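Local coordinates for protein transcriptional regulator, LacI family (Corynebacterium glutamicum, PDB 3H5T) that regulates transcription of cell wall and inositol genes by binding a palindromic promoter motif and activates inositol phosphate synthase expression in response to inositol, at residues Asn173-Ile177 and Arg224-Glu230; Ala181-Ile185 and Val231-Ile237; His189-Leu195 and Asp268-Cys274. All coordinates share one frame; numbering follows the deposited sequence.

Interaction 1. Residues Asn173-Ile177 and Arg224-Glu230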
loop_
_atom_site.group_PDB
_atom_site.type_symbol
_atom_site.label_atom_id
_atom_site.label_comp_id
_atom_site.label_asym_id
_atom_site.label_seq_id
_atom_site.Cartn_x
_atom_site.Cartn_y
_atom_site.Cartn_z
ATOM N N ASN A 173 5.913 -11.036 3.270
ATOM C CA ASN A 173 4.528 -11.444 3.191
ATOM C C ASN A 173 4.231 -12.873 3.607
ATOM O O ASN A 173 3.203 -13.136 4.236
ATOM C CB ASN A 173 4.002 -11.158 1.792
ATOM C CG ASN A 173 3.881 -9.679 1.533
ATOM O OD1 ASN A 173 3.093 -8.997 2.182
ATOM N ND2 ASN A 173 4.677 -9.167 0.601
ATOM N N ARG A 174 5.118 -13.799 3.276
ATOM C CA ARG A 174 4.885 -15.175 3.659
ATOM C C ARG A 174 4.789 -15.207 5.175
ATOM O O ARG A 174 3.972 -15.929 5.732
ATOM C CB ARG A 174 6.023 -16.077 3.172
ATOM C CG ARG A 174 5.531 -17.373 2.543
ATOM C CD ARG A 174 6.643 -18.155 1.852
ATOM N NE ARG A 174 7.532 -18.835 2.790
ATOM C CZ ARG A 174 8.524 -19.646 2.423
ATOM N NH1 ARG A 174 8.754 -19.874 1.137
ATOM N NH2 ARG A 174 9.281 -20.239 3.338
ATOM N N LYS A 175 5.603 -14.396 5.840
ATOM C CA LYS A 175 5.598 -14.356 7.299
ATOM C C LYS A 175 4.533 -13.448 7.920
ATOM O O LYS A 175 3.933 -13.801 8.934
ATOM C CB LYS A 175 6.976 -13.945 7.825
ATOM C CG LYS A 175 8.052 -15.006 7.658
ATOM C CD LYS A 175 9.390 -14.512 8.200
ATOM C CE LYS A 175 10.480 -15.556 8.023
ATOM N NZ LYS A 175 11.828 -15.029 8.395
ATOM N N ALA A 176 4.296 -12.288 7.318
ATOM C CA ALA A 176 3.316 -11.346 7.845
ATOM C C ALA A 176 1.895 -11.894 7.896
ATOM O O ALA A 176 1.102 -11.479 8.735
ATOM C CB ALA A 176 3.341 -10.060 7.031
ATOM N N ILE A 177 1.581 -12.823 6.996
ATOM C CA ILE A 177 0.248 -13.420 6.918
ATOM C C ILE A 177 0.056 -14.566 7.923
ATOM O O ILE A 177 -1.070 -14.901 8.280
ATOM C CB ILE A 177 -0.031 -13.958 5.476
ATOM C CG1 ILE A 177 -1.532 -14.088 5.236
ATOM C CG2 ILE A 177 0.633 -15.323 5.270
ATOM C CD1 ILE A 177 -2.233 -12.778 5.063
ATOM N N ARG A 224 1.340 -14.357 -0.032
ATOM C CA ARG A 224 0.428 -14.281 1.109
ATOM C C ARG A 224 -0.483 -15.506 1.090
ATOM O O ARG A 224 -0.925 -15.988 2.140
ATOM C CB ARG A 224 -0.392 -12.985 1.082
ATOM C CG ARG A 224 0.409 -11.753 1.512
ATOM C CD ARG A 224 -0.403 -10.458 1.446
ATOM N NE ARG A 224 0.486 -9.304 1.581
ATOM C CZ ARG A 224 0.188 -8.055 1.230
ATOM N NH1 ARG A 224 -0.997 -7.763 0.719
ATOM N NH2 ARG A 224 1.105 -7.102 1.352
ATOM N N VAL A 225 -0.747 -16.014 -0.114
ATOM C CA VAL A 225 -1.572 -17.201 -0.274
ATOM C C VAL A 225 -0.766 -18.399 0.241
ATOM O O VAL A 225 -1.276 -19.224 0.994
ATOM C CB VAL A 225 -1.949 -17.423 -1.762
ATOM C CG1 VAL A 225 -2.605 -18.776 -1.939
ATOM C CG2 VAL A 225 -2.899 -16.330 -2.230
ATOM N N ARG A 226 0.502 -18.458 -0.153
ATOM C CA ARG A 226 1.423 -19.525 0.245
ATOM C C ARG A 226 1.638 -19.589 1.762
ATOM O O ARG A 226 1.490 -20.645 2.379
ATOM C CB ARG A 226 2.772 -19.320 -0.453
ATOM C CG ARG A 226 2.703 -19.439 -1.964
ATOM C CD ARG A 226 2.840 -20.880 -2.415
ATOM N NE ARG A 226 4.160 -21.110 -2.989
ATOM C CZ ARG A 226 4.540 -20.653 -4.177
ATOM N NH1 ARG A 226 3.696 -19.948 -4.917
ATOM N NH2 ARG A 226 5.768 -20.885 -4.617
ATOM N N GLY A 227 1.994 -18.452 2.353
ATOM C CA GLY A 227 2.219 -18.396 3.785
ATOM C C GLY A 227 0.997 -18.817 4.579
ATOM O O GLY A 227 1.123 -19.500 5.597
ATOM N N ALA A 228 -0.189 -18.412 4.133
ATOM C CA ALA A 228 -1.413 -18.785 4.839
ATOM C C ALA A 228 -1.615 -20.286 4.694
ATOM O O ALA A 228 -1.901 -20.981 5.665
ATOM C CB ALA A 228 -2.615 -18.034 4.266
ATOM N N MET A 229 -1.446 -20.774 3.468
ATOM C CA MET A 229 -1.600 -22.187 3.168
ATOM C C MET A 229 -0.606 -23.051 3.943
ATOM O O MET A 229 -0.913 -24.194 4.286
ATOM C CB MET A 229 -1.413 -22.427 1.672
ATOM C CG MET A 229 -1.942 -23.763 1.203
ATOM S SD MET A 229 -3.733 -23.829 1.280
ATOM C CE MET A 229 -4.127 -23.014 -0.227
ATOM N N GLU A 230 0.582 -22.509 4.213
ATOM C CA GLU A 230 1.607 -23.247 4.948
ATOM C C GLU A 230 1.177 -23.446 6.394
ATOM O O GLU A 230 1.501 -24.459 7.014
ATOM C CB GLU A 230 2.958 -22.519 4.881
ATOM C CG GLU A 230 3.500 -22.397 3.456
ATOM C CD GLU A 230 4.861 -21.724 3.369
ATOM O OE1 GLU A 230 5.034 -20.631 3.953
ATOM O OE2 GLU A 230 5.758 -22.283 2.698
#
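R174 and G227 bring the short helix 173-176 against helix 221-235 with their CA atoms 4.2 Å apart, close enough for G227 CA to make a C-H...O contact with R174 O (3.6 Å). G227 has no side chain, so backbone meets backbone here. At N173, the first residue of helix 173-176, R224 crosses obliquely, extended from CG to NE, and takes hold of the amide oxygen side-on. NE lies 2.7 Å and NH2 2.9 Å from the single acceptor N173 OD1, which sits in the guanidinium plane. Amide and guanidinium planes are 65° apart. Both donors reach OD1 from the same face of the amide, NE from well above the carbonyl plane and NH2 tilted less from it. R224 is fixed further by a hydrogen bond from NH1 to T275 O and a cation-pi contact with F303. I177 puts CG2 between its own backbone N and carbonyl carbon (CG1 lying anti to N, chi1 -159°), and this methyl rests 3.4 Å from A228 N, against the helix backbone. On the solvent-exposed side, the E230 carboxylate stands nearly perpendicular to the R174 guanidinium, with OE1 3.3 Å from NE and OE2 over the centre of one face. No N-H points at either oxygen. The chemistry is thus graded: a hydrogen-bonded grip holds buried N173, while the outer pair attracts through charge alone and is probably more tolerant of movement.

Interaction 2. Residues Ala181-Ile185 and Val231-Ile237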
loop_
_atom_site.group_PDB
_atom_site.type_symbol
_atom_site.label_atom_id
_atom_site.label_comp_id
_atom_site.label_asym_id
_atom_site.label_seq_id
_atom_site.Cartn_x
_atom_site.Cartn_y
_atom_site.Cartn_z
ATOM N N ALA A 181 -3.665 -16.536 9.434
ATOM C CA ALA A 181 -4.108 -17.898 9.160
ATOM C C ALA A 181 -4.092 -18.688 10.470
ATOM O O ALA A 181 -4.985 -19.493 10.737
ATOM C CB ALA A 181 -3.200 -18.544 8.136
ATOM N N GLN A 182 -3.070 -18.441 11.287
ATOM C CA GLN A 182 -2.938 -19.111 12.574
ATOM C C GLN A 182 -4.129 -18.792 13.467
ATOM O O GLN A 182 -4.685 -19.679 14.106
ATOM C CB GLN A 182 -1.664 -18.668 13.280
ATOM C CG GLN A 182 -1.351 -19.511 14.484
ATOM C CD GLN A 182 -1.080 -20.943 14.099
ATOM O OE1 GLN A 182 -0.034 -21.257 13.533
ATOM N NE2 GLN A 182 -2.037 -21.821 14.382
ATOM N N ALA A 183 -4.513 -17.519 13.509
ATOM C CA ALA A 183 -5.641 -17.088 14.322
ATOM C C ALA A 183 -6.902 -17.839 13.907
ATOM O O ALA A 183 -7.764 -18.125 14.740
ATOM C CB ALA A 183 -5.854 -15.578 14.179
ATOM N N LEU A 184 -7.010 -18.159 12.622
ATOM C CA LEU A 184 -8.177 -18.884 12.127
ATOM C C LEU A 184 -8.135 -20.323 12.608
ATOM O O LEU A 184 -9.162 -20.890 12.981
ATOM C CB LEU A 184 -8.231 -18.865 10.593
ATOM C CG LEU A 184 -8.634 -17.555 9.920
ATOM C CD1 LEU A 184 -8.646 -17.736 8.415
ATOM C CD2 LEU A 184 -10.008 -17.132 10.419
ATOM N N ILE A 185 -6.943 -20.907 12.596
ATOM C CA ILE A 185 -6.761 -22.285 13.033
ATOM C C ILE A 185 -6.999 -22.400 14.539
ATOM O O ILE A 185 -7.594 -23.370 15.007
ATOM C CB ILE A 185 -5.333 -22.785 12.721
ATOM C CG1 ILE A 185 -5.088 -22.769 11.208
ATOM C CG2 ILE A 185 -5.138 -24.186 13.284
ATOM C CD1 ILE A 185 -5.917 -23.758 10.437
ATOM N N VAL A 231 0.434 -22.483 6.928
ATOM C CA VAL A 231 -0.049 -22.583 8.297
ATOM C C VAL A 231 -1.228 -23.553 8.367
ATOM O O VAL A 231 -1.445 -24.204 9.385
ATOM C CB VAL A 231 -0.472 -21.196 8.837
ATOM C CG1 VAL A 231 -1.123 -21.338 10.216
ATOM C CG2 VAL A 231 0.749 -20.285 8.920
ATOM N N PHE A 232 -1.990 -23.654 7.286
ATOM C CA PHE A 232 -3.128 -24.566 7.260
ATOM C C PHE A 232 -2.649 -26.005 7.130
ATOM O O PHE A 232 -3.214 -26.914 7.735
ATOM C CB PHE A 232 -4.069 -24.231 6.099
ATOM C CG PHE A 232 -4.729 -22.888 6.217
ATOM C CD1 PHE A 232 -4.802 -22.237 7.444
ATOM C CD2 PHE A 232 -5.320 -22.294 5.109
ATOM C CE1 PHE A 232 -5.457 -21.017 7.563
ATOM C CE2 PHE A 232 -5.980 -21.071 5.220
ATOM C CZ PHE A 232 -6.049 -20.435 6.449
ATOM N N ILE A 233 -1.604 -26.200 6.330
ATOM C CA ILE A 233 -1.026 -27.519 6.115
ATOM C C ILE A 233 -0.517 -28.086 7.436
ATOM O O ILE A 233 -0.748 -29.258 7.743
ATOM C CB ILE A 233 0.135 -27.454 5.091
ATOM C CG1 ILE A 233 -0.438 -27.321 3.677
ATOM C CG2 ILE A 233 1.014 -28.688 5.194
ATOM C CD1 ILE A 233 0.619 -27.184 2.592
ATOM N N GLU A 234 0.167 -27.252 8.214
ATOM C CA GLU A 234 0.700 -27.661 9.508
ATOM C C GLU A 234 -0.436 -27.994 10.467
ATOM O O GLU A 234 -0.242 -28.712 11.446
ATOM C CB GLU A 234 1.559 -26.541 10.101
ATOM C CG GLU A 234 2.084 -26.814 11.511
ATOM C CD GLU A 234 3.074 -27.971 11.572
ATOM O OE1 GLU A 234 2.688 -29.117 11.251
ATOM O OE2 GLU A 234 4.242 -27.733 11.947
ATOM N N ALA A 235 -1.623 -27.466 10.185
ATOM C CA ALA A 235 -2.786 -27.719 11.026
ATOM C C ALA A 235 -3.423 -29.049 10.637
ATOM O O ALA A 235 -4.217 -29.614 11.389
ATOM C CB ALA A 235 -3.801 -26.584 10.881
ATOM N N GLY A 236 -3.063 -29.546 9.457
ATOM C CA GLY A 236 -3.607 -30.807 8.992
ATOM C C GLY A 236 -4.427 -30.671 7.725
ATOM O O GLY A 236 -4.530 -31.615 6.948
ATOM N N ILE A 237 -5.011 -29.495 7.516
ATOM C CA ILE A 237 -5.825 -29.242 6.333
ATOM C C ILE A 237 -5.081 -29.607 5.041
ATOM O O ILE A 237 -3.903 -29.285 4.876
ATOM C CB ILE A 237 -6.238 -27.754 6.255
ATOM C CG1 ILE A 237 -7.006 -27.357 7.515
ATOM C CG2 ILE A 237 -7.094 -27.511 5.017
ATOM C CD1 ILE A 237 -7.321 -25.881 7.599
HETATM O O HOH W 1 -0.727 -24.278 12.228
#
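I185, V231 and F232 carry this apolar seam between helices 178-186 and 221-235, whose local axes come within 9.6 Å and run 29° from parallel. I185 is the wedge. Its CG1 lies beside the backbone N and a second bend (chi2 -67°) turns CD1 in among F232, A235 and I237, where it meets F232 CD1 at 3.5 Å, A235 CB at 3.6 Å and I237 CD1 at 3.8 Å. The F232 ring receives A181 CB obliquely at CE1 (3.4 Å), while L184 CD1 comes to the ring edge near CZ. V231 lies one residue earlier, its CB 3.9 Å from A181 CB and its CG1 3.5 Å from Q182 OE1. The Q182 side chain bends at chi2 and crosses V231 at about a right angle. On this more polar side a water donates to V231 O (2.9 Å) and, weakly, to Q182 OE1, while Q182 NE2 is held by D186. Helix 221-235 closes with a Schellman motif at G236, after which the chain brings I237 back into contact with I185. The seam roofs the sheet: I185, L184, F232 and I237 all rest on I192 of strand 192-197, and A181 and L184 reach on to strand 271-274.

Interaction 3. Residues His189-Leu195 and Asp268-Cys274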
loop_
_atom_site.group_PDB
_atom_site.type_symbol
_atom_site.label_atom_id
_atom_site.label_comp_id
_atom_site.label_asym_id
_atom_site.label_seq_id
_atom_site.Cartn_x
_atom_site.Cartn_y
_atom_site.Cartn_z
ATOM N N HIS A 189 -11.185 -23.431 12.984
ATOM C CA HIS A 189 -11.732 -23.449 11.627
ATOM C C HIS A 189 -10.893 -24.355 10.725
ATOM O O HIS A 189 -9.665 -24.330 10.779
ATOM C CB HIS A 189 -11.769 -22.028 11.056
ATOM C CG HIS A 189 -12.803 -21.145 11.685
ATOM N ND1 HIS A 189 -14.080 -21.017 11.179
ATOM C CD2 HIS A 189 -12.749 -20.341 12.772
ATOM C CE1 HIS A 189 -14.765 -20.170 11.924
ATOM N NE2 HIS A 189 -13.981 -19.745 12.900
ATOM N N ARG A 190 -11.558 -25.164 9.905
ATOM C CA ARG A 190 -10.860 -26.069 8.993
ATOM C C ARG A 190 -11.426 -25.948 7.577
ATOM O O ARG A 190 -10.766 -26.293 6.602
ATOM C CB ARG A 190 -10.967 -27.524 9.480
ATOM C CG ARG A 190 -10.290 -27.808 10.824
ATOM C CD ARG A 190 -8.774 -27.646 10.756
ATOM N NE ARG A 190 -8.122 -27.896 12.043
ATOM C CZ ARG A 190 -8.285 -27.145 13.132
ATOM N NH1 ARG A 190 -9.084 -26.086 13.099
ATOM N NH2 ARG A 190 -7.651 -27.455 14.258
ATOM N N LYS A 191 -12.661 -25.476 7.470
ATOM C CA LYS A 191 -13.273 -25.281 6.165
ATOM C C LYS A 191 -13.043 -23.814 5.829
ATOM O O LYS A 191 -13.936 -22.975 5.952
ATOM C CB LYS A 191 -14.769 -25.611 6.212
ATOM C CG LYS A 191 -15.053 -27.091 6.458
ATOM C CD LYS A 191 -16.399 -27.511 5.885
ATOM C CE LYS A 191 -16.549 -29.023 5.912
ATOM N NZ LYS A 191 -17.795 -29.478 5.226
ATOM N N ILE A 192 -11.818 -23.522 5.407
ATOM C CA ILE A 192 -11.404 -22.165 5.089
ATOM C C ILE A 192 -11.285 -21.889 3.595
ATOM O O ILE A 192 -10.851 -22.737 2.825
ATOM C CB ILE A 192 -10.046 -21.862 5.758
ATOM C CG1 ILE A 192 -10.117 -22.228 7.244
ATOM C CG2 ILE A 192 -9.692 -20.383 5.597
ATOM C CD1 ILE A 192 -8.776 -22.267 7.938
ATOM N N GLY A 193 -11.693 -20.686 3.203
ATOM C CA GLY A 193 -11.603 -20.263 1.821
ATOM C C GLY A 193 -10.626 -19.100 1.787
ATOM O O GLY A 193 -10.407 -18.454 2.812
ATOM N N ILE A 194 -10.031 -18.833 0.626
ATOM C CA ILE A 194 -9.076 -17.736 0.484
ATOM C C ILE A 194 -9.480 -16.825 -0.671
ATOM O O ILE A 194 -9.981 -17.301 -1.683
ATOM C CB ILE A 194 -7.651 -18.268 0.219
ATOM C CG1 ILE A 194 -7.160 -19.068 1.432
ATOM C CG2 ILE A 194 -6.709 -17.118 -0.072
ATOM C CD1 ILE A 194 -5.791 -19.711 1.253
ATOM N N LEU A 195 -9.277 -15.520 -0.506
ATOM C CA LEU A 195 -9.596 -14.544 -1.548
ATOM C C LEU A 195 -8.349 -13.727 -1.868
ATOM O O LEU A 195 -7.607 -13.340 -0.964
ATOM C CB LEU A 195 -10.719 -13.601 -1.096
ATOM C CG LEU A 195 -12.114 -14.217 -1.002
ATOM C CD1 LEU A 195 -13.119 -13.189 -0.513
ATOM C CD2 LEU A 195 -12.513 -14.737 -2.362
ATOM N N ASP A 268 -20.524 -24.184 2.938
ATOM C CA ASP A 268 -20.062 -24.860 4.139
ATOM C C ASP A 268 -18.881 -24.171 4.833
ATOM O O ASP A 268 -18.559 -24.497 5.976
ATOM C CB ASP A 268 -19.686 -26.297 3.784
ATOM C CG ASP A 268 -18.767 -26.374 2.578
ATOM O OD1 ASP A 268 -19.183 -25.934 1.480
ATOM O OD2 ASP A 268 -17.627 -26.869 2.725
ATOM N N LEU A 269 -18.237 -23.222 4.151
ATOM C CA LEU A 269 -17.089 -22.519 4.726
ATOM C C LEU A 269 -17.437 -21.783 6.017
ATOM O O LEU A 269 -18.489 -21.143 6.128
ATOM C CB LEU A 269 -16.493 -21.523 3.717
ATOM C CG LEU A 269 -15.787 -22.056 2.459
ATOM C CD1 LEU A 269 -15.382 -20.889 1.582
ATOM C CD2 LEU A 269 -14.567 -22.883 2.839
ATOM N N THR A 270 -16.538 -21.873 6.992
ATOM C CA THR A 270 -16.743 -21.223 8.277
ATOM C C THR A 270 -15.876 -19.972 8.419
ATOM O O THR A 270 -16.137 -19.124 9.278
ATOM C CB THR A 270 -16.419 -22.186 9.443
ATOM O OG1 THR A 270 -15.030 -22.534 9.408
ATOM C CG2 THR A 270 -17.257 -23.457 9.330
ATOM N N ALA A 271 -14.853 -19.861 7.575
ATOM C CA ALA A 271 -13.950 -18.714 7.618
ATOM C C ALA A 271 -13.377 -18.379 6.249
ATOM O O ALA A 271 -13.249 -19.255 5.392
ATOM C CB ALA A 271 -12.815 -18.977 8.596
ATOM N N VAL A 272 -13.029 -17.108 6.055
ATOM C CA VAL A 272 -12.450 -16.650 4.797
ATOM C C VAL A 272 -11.245 -15.755 5.067
ATOM O O VAL A 272 -11.378 -14.703 5.699
ATOM C CB VAL A 272 -13.475 -15.846 3.958
ATOM C CG1 VAL A 272 -12.769 -15.115 2.817
ATOM C CG2 VAL A 272 -14.540 -16.781 3.402
ATOM N N LEU A 273 -10.072 -16.176 4.599
ATOM C CA LEU A 273 -8.857 -15.383 4.775
ATOM C C LEU A 273 -8.591 -14.579 3.507
ATOM O O LEU A 273 -8.454 -15.144 2.426
ATOM C CB LEU A 273 -7.649 -16.283 5.077
ATOM C CG LEU A 273 -6.303 -15.556 5.202
ATOM C CD1 LEU A 273 -5.396 -16.295 6.157
ATOM C CD2 LEU A 273 -5.656 -15.411 3.834
ATOM N N CYS A 274 -8.524 -13.261 3.652
ATOM C CA CYS A 274 -8.275 -12.363 2.534
ATOM C C CYS A 274 -6.829 -11.899 2.484
ATOM O O CYS A 274 -6.184 -11.708 3.511
ATOM C CB CYS A 274 -9.175 -11.135 2.630
ATOM S SG CYS A 274 -10.904 -11.508 2.565
#
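H189 leans over the start of the neighbouring strand, and its side chain meets T270 and A271 in turn. CB passes 3.7 Å from T270 OG1. CG, placed anti to its own carbonyl carbon (chi1 -71°), brings the ring over A271, whose CB sits 3.9 Å from the ring centroid in a CH-pi contact. ND1 points from the ring edge to T270 OG1, 2.5 Å away, in a hydrogen bond in which either partner may be the donor. CE1 approaches T270 O at 3.2 Å, and at the tip NE2 is engaged by A358 O through a weak hydrogen bond. Beyond the inverse gamma turn centred on K191, strands 192-197 and 271-274 pair in parallel, four bridges running from I192-A271 to L195-C274. Backbone bonds pass from T270 N to K191 O, G193 N to A271 O (3.0 Å), L273 N to G193 O (2.9 Å) and L195 N to L273 O. These strands are the middle and next strand of a sheet in one lobe of the periplasmic-binding-protein fold of LacI regulators, built from beta-alpha-beta crossovers. I192, A271 and L273 face helix 178-186 on one side, where I194 lies against M229 of helix 221-235. On the other, L195 CD1 packs on V272 CG1 (3.9 Å) and C274 SG, under helices 252-265 and 277-289. At the exposed end, extended K191 crosses D268 nearly at a right angle, a long salt bridge joining NZ and OD2 (3.6 Å).

How the interactions relate
Interactions 1 and 2 are successive stations along helix 221-235, met in turn by helices 173-176 and 178-186; their centres lie 11 Å apart, and the two contacts touch where A228 O meets A181 CB (3.7 Å). Interaction 3 is the sheet beneath, centred 11 Å from interaction 2 and 15 Å from interaction 1. A228 CB rests on L273 CD1 (3.8 Å) and F232 CE1 on I192 CD1 (3.6 Å), so both helical contacts are seated on the same paired strands. The turn out of helix 178-186 ties interactions 2 and 3 directly, with a probable hydrogen bond between H189 N and L184 O (3.2 Å). All three lie in the same lobe.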